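Putative prolyl-tRNA synthetase (Leishmania major, PDB 5XIL) probably joins L-proline to its cognate tRNA at the expense of ATP, yielding prolyl-tRNA(Pro), AMP and diphosphate for protein synthesis. Local coordinates at residues Val417-Phe423 with His491-Lys496; Val195-Thr200 with Thr476-Phe481. All coordinates share one frame; numbering follows the deposited sequence. Where two conformers were deposited one is given.

Overall arrangement
Contact 2 joins two parts of the synthetase: residues 195-200 belong to the class II catalytic core and 476-481 to the C-terminal zinc-binding domain, so its strand pairing ties one to the other. Contact 1 lies within that C-terminal domain, where 417-423 packs on 491-496 close to the zinc. Along the chain the order is 195-200, 417-423, 476-481, 491-496, so the segments of the two contacts alternate. Their centres are about 18 Å apart and their nearest atoms about 8 Å, without touching. Strands 432-437 and 504-509 link them: 504-509 pairs with 475-480 and with 432-437, which residues of both contacts touch. Contact 1 is the more peripheral, its centre about 31 Å from the chain centre, against about 16 Å for that of contact 2.

Contact 1. Residues Val417-Phe423 with His491-Lys496; sequences VTEWTEF and HECICK. With ZN (zinc ion), chain B.
The indole of Trp420 lies against the aliphatic chain of Lys496, whose CB stands over the five-membered ring, 3.8 Å from its centroid and 13° off the normal: a CH-pi contact. CG of Lys496 continues along the ring to within 3.7 Å of Trp420 CD1. With its CG anti to the backbone N (chi1 175°), Trp420 also has Phe423 CB on its opposite face, while the carbonyl O of Ile494 sits at the indole edge, 3.6 Å from CE3. The indole NE1 is hydrogen-bonded to Glu454 OE2.

Ile494 projects from 491-496 against 417-423. Its CG1 approaches Phe423 CD2 at 4.0 Å, the two side chains running at about a right angle; farther out, CD1 reaches the 417-419 backbone, 3.6 Å from Thr418 C. At the other end, the methyl CG2 of Thr418 lies over a face of the His491 ring, 3.8 Å from its centroid. NE2 of this histidine is hydrogen-bonded to Glu486 OE1.

In the conformer given, Glu422 OE2 accepts from Thr418 N on its anti side. Next to Ile494, Cys493 SG binds zinc at 2.4 Å, with Cys438 and Cys443 among the other ligands of the domain's zinc site, and Cys495 is disulfide-bonded to Cys498. Helix 441-455 receives Trp420, Phe423 and Lys496, while strand 432-437 is touched by Val417, Phe423 and His491.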
# COMPACT_ATOMS: atom_id res chain seq x y z
N VAL A 417 -34.41 -26.30 0.94
CA VAL A 417 -35.64 -26.35 1.66
C VAL A 417 -36.77 -26.09 0.64
O VAL A 417 -36.74 -25.07 -0.03
CB VAL A 417 -35.72 -25.34 2.78
CG1 VAL A 417 -37.13 -25.22 3.41
CG2 VAL A 417 -34.73 -25.66 3.87
N THR A 418 -37.71 -26.99 0.53
CA THR A 418 -38.87 -26.74 -0.35
C THR A 418 -40.21 -26.59 0.33
O THR A 418 -41.18 -26.27 -0.34
CB THR A 418 -39.06 -27.89 -1.31
OG1 THR A 418 -39.24 -29.08 -0.56
CG2 THR A 418 -37.84 -28.07 -2.15
N GLU A 419 -40.29 -26.93 1.61
CA GLU A 419 -41.48 -26.77 2.40
C GLU A 419 -41.33 -25.71 3.50
O GLU A 419 -40.43 -25.77 4.34
CB GLU A 419 -41.85 -28.14 2.99
CG GLU A 419 -41.62 -29.33 2.03
CD GLU A 419 -42.50 -29.37 0.78
OE1 GLU A 419 -43.72 -29.20 0.99
OE2 GLU A 419 -42.00 -29.57 -0.38
N TRP A 420 -42.31 -24.79 3.59
CA TRP A 420 -42.24 -23.73 4.53
C TRP A 420 -42.00 -24.25 5.96
O TRP A 420 -41.32 -23.61 6.72
CB TRP A 420 -43.45 -22.76 4.46
CG TRP A 420 -43.32 -21.80 5.56
CD1 TRP A 420 -43.95 -21.83 6.76
CD2 TRP A 420 -42.31 -20.75 5.67
NE1 TRP A 420 -43.49 -20.84 7.54
CE2 TRP A 420 -42.48 -20.16 6.91
CE3 TRP A 420 -41.38 -20.22 4.81
CZ2 TRP A 420 -41.66 -19.11 7.36
CZ3 TRP A 420 -40.58 -19.19 5.25
CH2 TRP A 420 -40.76 -18.62 6.51
N THR A 421 -42.60 -25.39 6.32
CA THR A 421 -42.57 -25.81 7.69
C THR A 421 -41.18 -26.20 8.14
O THR A 421 -40.93 -26.27 9.32
CB THR A 421 -43.52 -27.01 7.99
OG1 THR A 421 -43.41 -27.99 6.94
CG2 THR A 421 -44.93 -26.59 8.08
N GLU A 422 -40.30 -26.50 7.21
CA GLU A 422 -38.93 -26.86 7.55
C GLU A 422 -37.96 -25.68 7.55
O GLU A 422 -36.78 -25.86 7.91
CB GLU A 422 -38.44 -28.01 6.64
CG GLU A 422 -38.34 -27.73 5.15
CD GLU A 422 -37.94 -28.94 4.30
OE1 GLU A 422 -37.58 -30.00 4.90
OE2 GLU A 422 -37.96 -28.85 3.06
N PHE A 423 -38.45 -24.50 7.18
CA PHE A 423 -37.61 -23.28 7.00
C PHE A 423 -37.05 -22.79 8.32
O PHE A 423 -35.83 -22.79 8.52
CB PHE A 423 -38.44 -22.18 6.35
CG PHE A 423 -37.63 -20.98 5.84
CD1 PHE A 423 -37.27 -19.96 6.68
CD2 PHE A 423 -37.25 -20.94 4.49
CE1 PHE A 423 -36.52 -18.88 6.20
CE2 PHE A 423 -36.51 -19.90 3.98
CZ PHE A 423 -36.16 -18.84 4.84
N HIS A 491 -41.13 -26.38 -8.36
CA HIS A 491 -41.53 -26.14 -7.01
C HIS A 491 -42.34 -24.89 -6.96
O HIS A 491 -42.14 -24.01 -7.76
CB HIS A 491 -40.26 -25.90 -6.14
CG HIS A 491 -39.48 -27.14 -5.93
ND1 HIS A 491 -39.89 -28.12 -5.08
CD2 HIS A 491 -38.35 -27.59 -6.52
CE1 HIS A 491 -39.05 -29.14 -5.14
NE2 HIS A 491 -38.08 -28.83 -5.99
N GLU A 492 -43.14 -24.77 -5.93
CA GLU A 492 -43.76 -23.52 -5.60
C GLU A 492 -42.82 -22.58 -4.91
O GLU A 492 -41.89 -23.01 -4.22
CB GLU A 492 -44.95 -23.72 -4.67
CG GLU A 492 -46.00 -24.60 -5.31
CD GLU A 492 -45.55 -26.09 -5.39
OE1 GLU A 492 -44.85 -26.61 -4.46
OE2 GLU A 492 -45.84 -26.73 -6.42
N CYS A 493 -43.04 -21.28 -5.08
CA CYS A 493 -42.31 -20.32 -4.25
C CYS A 493 -42.39 -20.66 -2.74
O CYS A 493 -43.41 -21.12 -2.25
CB CYS A 493 -42.82 -18.93 -4.59
SG CYS A 493 -42.16 -17.61 -3.64
N ILE A 494 -41.30 -20.44 -1.98
CA ILE A 494 -41.19 -20.97 -0.61
C ILE A 494 -42.11 -20.38 0.43
O ILE A 494 -42.38 -21.05 1.45
CB ILE A 494 -39.70 -20.87 -0.09
CG1 ILE A 494 -39.46 -21.67 1.22
CG2 ILE A 494 -39.36 -19.38 0.08
CD1 ILE A 494 -39.88 -23.14 1.13
N CYS A 495 -42.57 -19.14 0.25
CA CYS A 495 -43.28 -18.46 1.30
C CYS A 495 -44.58 -19.18 1.65
O CYS A 495 -45.17 -19.89 0.85
CB CYS A 495 -43.54 -16.95 1.09
SG CYS A 495 -44.09 -16.49 -0.53
N LYS A 496 -44.93 -19.00 2.90
CA LYS A 496 -46.04 -19.71 3.53
C LYS A 496 -47.32 -19.31 2.84
O LYS A 496 -47.65 -18.13 2.80
CB LYS A 496 -46.10 -19.35 4.97
CG LYS A 496 -47.07 -20.22 5.73
CD LYS A 496 -47.16 -19.78 7.17
CE LYS A 496 -47.98 -18.53 7.34
NZ LYS A 496 -47.76 -17.95 8.69
ZN ZN B . -43.58 -15.94 -4.54

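Contact 2. Residues Val195-Thr200 with Thr476-Phe481; sequences VRGRKT and TLCIPF
Backbone hydrogen bonds join Arg198 and Ile479 reciprocally: Arg198 N gives to Ile479 O, and Ile479 N returns to Arg198 O at 2.8 Å and a nearly straight 177°. This antiparallel hydrogen-bonded pair is followed by the non-hydrogen-bonded pair Gly197-Pro480. Beyond it Phe481 N donates to Arg196 O at 3.0 Å. The short axes nevertheless cross at 88°, so the strands pair locally and then diverge.

The aromatic contact is a CH-pi interaction: Gly197 CA stands over the centre of the Phe481 ring, 3.7 Å from its centroid and 5° off the normal. Among apolar contacts, CG1 of Val195, anti to its own N, meets Cys478 SG at 3.6 Å and also touches Pro480 CB.

Polar side chains and water finish the seam. Thr200 and Thr476 reach toward each other tip to tip, and both OG1 atoms are hydrogen-bonded to Glu444. One water accepts from Thr200 N and donates to Thr476 OG1 at 2.9 Å. Lys199 NZ bonds weakly to Leu477 O; it is salt-bridged to Glu215 and also hydrogen-bonded to Gln226 and a second water.

Leu477 and Cys478 form a classic beta bulge in strand 475-480, both opposite Leu507 of strand 504-509. Strand 210-218 pairs with the other side of 195-198, and helix 168-189 is touched by Phe481, while Arg196 salt-bridges its Glu180 and Glu187.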
# COMPACT_ATOMS: atom_id res chain seq x y z
N VAL A 195 -19.95 -17.68 -1.70
CA VAL A 195 -21.00 -17.82 -2.74
C VAL A 195 -21.08 -16.57 -3.61
O VAL A 195 -21.46 -15.52 -3.13
CB VAL A 195 -22.40 -18.14 -2.11
CG1 VAL A 195 -23.48 -18.21 -3.18
CG2 VAL A 195 -22.31 -19.50 -1.43
N ARG A 196 -20.65 -16.65 -4.86
CA ARG A 196 -20.81 -15.52 -5.80
C ARG A 196 -22.24 -15.47 -6.21
O ARG A 196 -22.81 -16.48 -6.62
CB ARG A 196 -19.96 -15.79 -7.05
CG ARG A 196 -18.46 -15.87 -6.82
CD ARG A 196 -17.84 -16.72 -7.94
NE ARG A 196 -16.38 -16.77 -7.94
CZ ARG A 196 -15.64 -17.52 -7.17
NH1 ARG A 196 -16.18 -18.29 -6.28
NH2 ARG A 196 -14.31 -17.55 -7.38
N GLY A 197 -22.84 -14.27 -6.18
CA GLY A 197 -24.24 -14.15 -6.62
C GLY A 197 -24.66 -12.69 -6.78
O GLY A 197 -23.83 -11.78 -6.72
N ARG A 198 -25.95 -12.51 -7.05
CA ARG A 198 -26.51 -11.20 -7.23
C ARG A 198 -27.49 -10.91 -6.10
O ARG A 198 -28.29 -11.77 -5.69
CB ARG A 198 -27.27 -11.14 -8.56
CG ARG A 198 -27.64 -9.74 -8.98
CD ARG A 198 -28.53 -9.67 -10.23
NE ARG A 198 -29.57 -10.69 -10.32
CZ ARG A 198 -29.51 -11.80 -11.05
NH1 ARG A 198 -28.40 -12.12 -11.73
NH2 ARG A 198 -30.55 -12.64 -11.05
N LYS A 199 -27.45 -9.70 -5.60
CA LYS A 199 -28.37 -9.32 -4.61
C LYS A 199 -29.79 -9.23 -5.21
O LYS A 199 -29.95 -8.95 -6.42
CB LYS A 199 -28.02 -8.00 -3.95
CG LYS A 199 -26.73 -7.99 -3.14
CD LYS A 199 -26.86 -8.79 -1.87
CE LYS A 199 -25.81 -8.31 -0.88
NZ LYS A 199 -25.81 -9.15 0.34
N THR A 200 -30.80 -9.55 -4.41
CA THR A 200 -32.19 -9.21 -4.84
C THR A 200 -32.37 -7.71 -5.00
O THR A 200 -31.61 -6.85 -4.44
CB THR A 200 -33.24 -9.73 -3.83
OG1 THR A 200 -33.09 -9.02 -2.60
CG2 THR A 200 -33.10 -11.22 -3.62
N THR A 476 -32.64 -12.45 2.29
CA THR A 476 -31.93 -13.05 1.20
C THR A 476 -30.46 -12.55 1.33
O THR A 476 -30.17 -11.41 1.74
CB THR A 476 -32.44 -12.74 -0.18
OG1 THR A 476 -32.46 -11.34 -0.37
CG2 THR A 476 -33.87 -13.33 -0.40
N LEU A 477 -29.60 -13.48 1.05
CA LEU A 477 -28.16 -13.26 0.98
C LEU A 477 -27.73 -13.00 -0.49
O LEU A 477 -27.20 -11.93 -0.78
CB LEU A 477 -27.40 -14.41 1.66
CG LEU A 477 -27.84 -14.72 3.09
CD1 LEU A 477 -27.02 -15.93 3.54
CD2 LEU A 477 -27.59 -13.58 4.05
N CYS A 478 -28.06 -13.89 -1.41
CA CYS A 478 -27.84 -13.64 -2.83
C CYS A 478 -28.58 -14.68 -3.59
O CYS A 478 -28.94 -15.76 -3.04
CB CYS A 478 -26.37 -13.68 -3.26
SG CYS A 478 -25.63 -15.30 -3.17
N ILE A 479 -28.77 -14.39 -4.87
CA ILE A 479 -29.17 -15.38 -5.85
C ILE A 479 -27.85 -15.92 -6.40
O ILE A 479 -27.14 -15.16 -7.07
CB ILE A 479 -29.94 -14.78 -7.03
CG1 ILE A 479 -31.14 -14.08 -6.49
CG2 ILE A 479 -30.43 -15.91 -7.94
CD1 ILE A 479 -31.47 -12.80 -7.15
N PRO A 480 -27.49 -17.16 -6.06
CA PRO A 480 -26.19 -17.69 -6.48
C PRO A 480 -26.08 -17.86 -7.99
O PRO A 480 -27.03 -18.31 -8.62
CB PRO A 480 -26.10 -19.04 -5.79
CG PRO A 480 -27.13 -19.07 -4.79
CD PRO A 480 -28.18 -18.08 -5.13
N PHE A 481 -24.93 -17.50 -8.55
CA PHE A 481 -24.70 -17.70 -9.96
C PHE A 481 -24.66 -19.20 -10.26
O PHE A 481 -25.10 -19.61 -11.30
CB PHE A 481 -23.39 -17.02 -10.41
CG PHE A 481 -23.41 -15.51 -10.32
CD1 PHE A 481 -24.51 -14.80 -10.68
CD2 PHE A 481 -22.29 -14.81 -9.97
CE1 PHE A 481 -24.57 -13.44 -10.59
CE2 PHE A 481 -22.31 -13.42 -9.90
CZ PHE A 481 -23.46 -12.73 -10.20
O HOH W 1 -28.28 -9.59 1.45
O HOH W 2 -30.03 -10.64 -1.74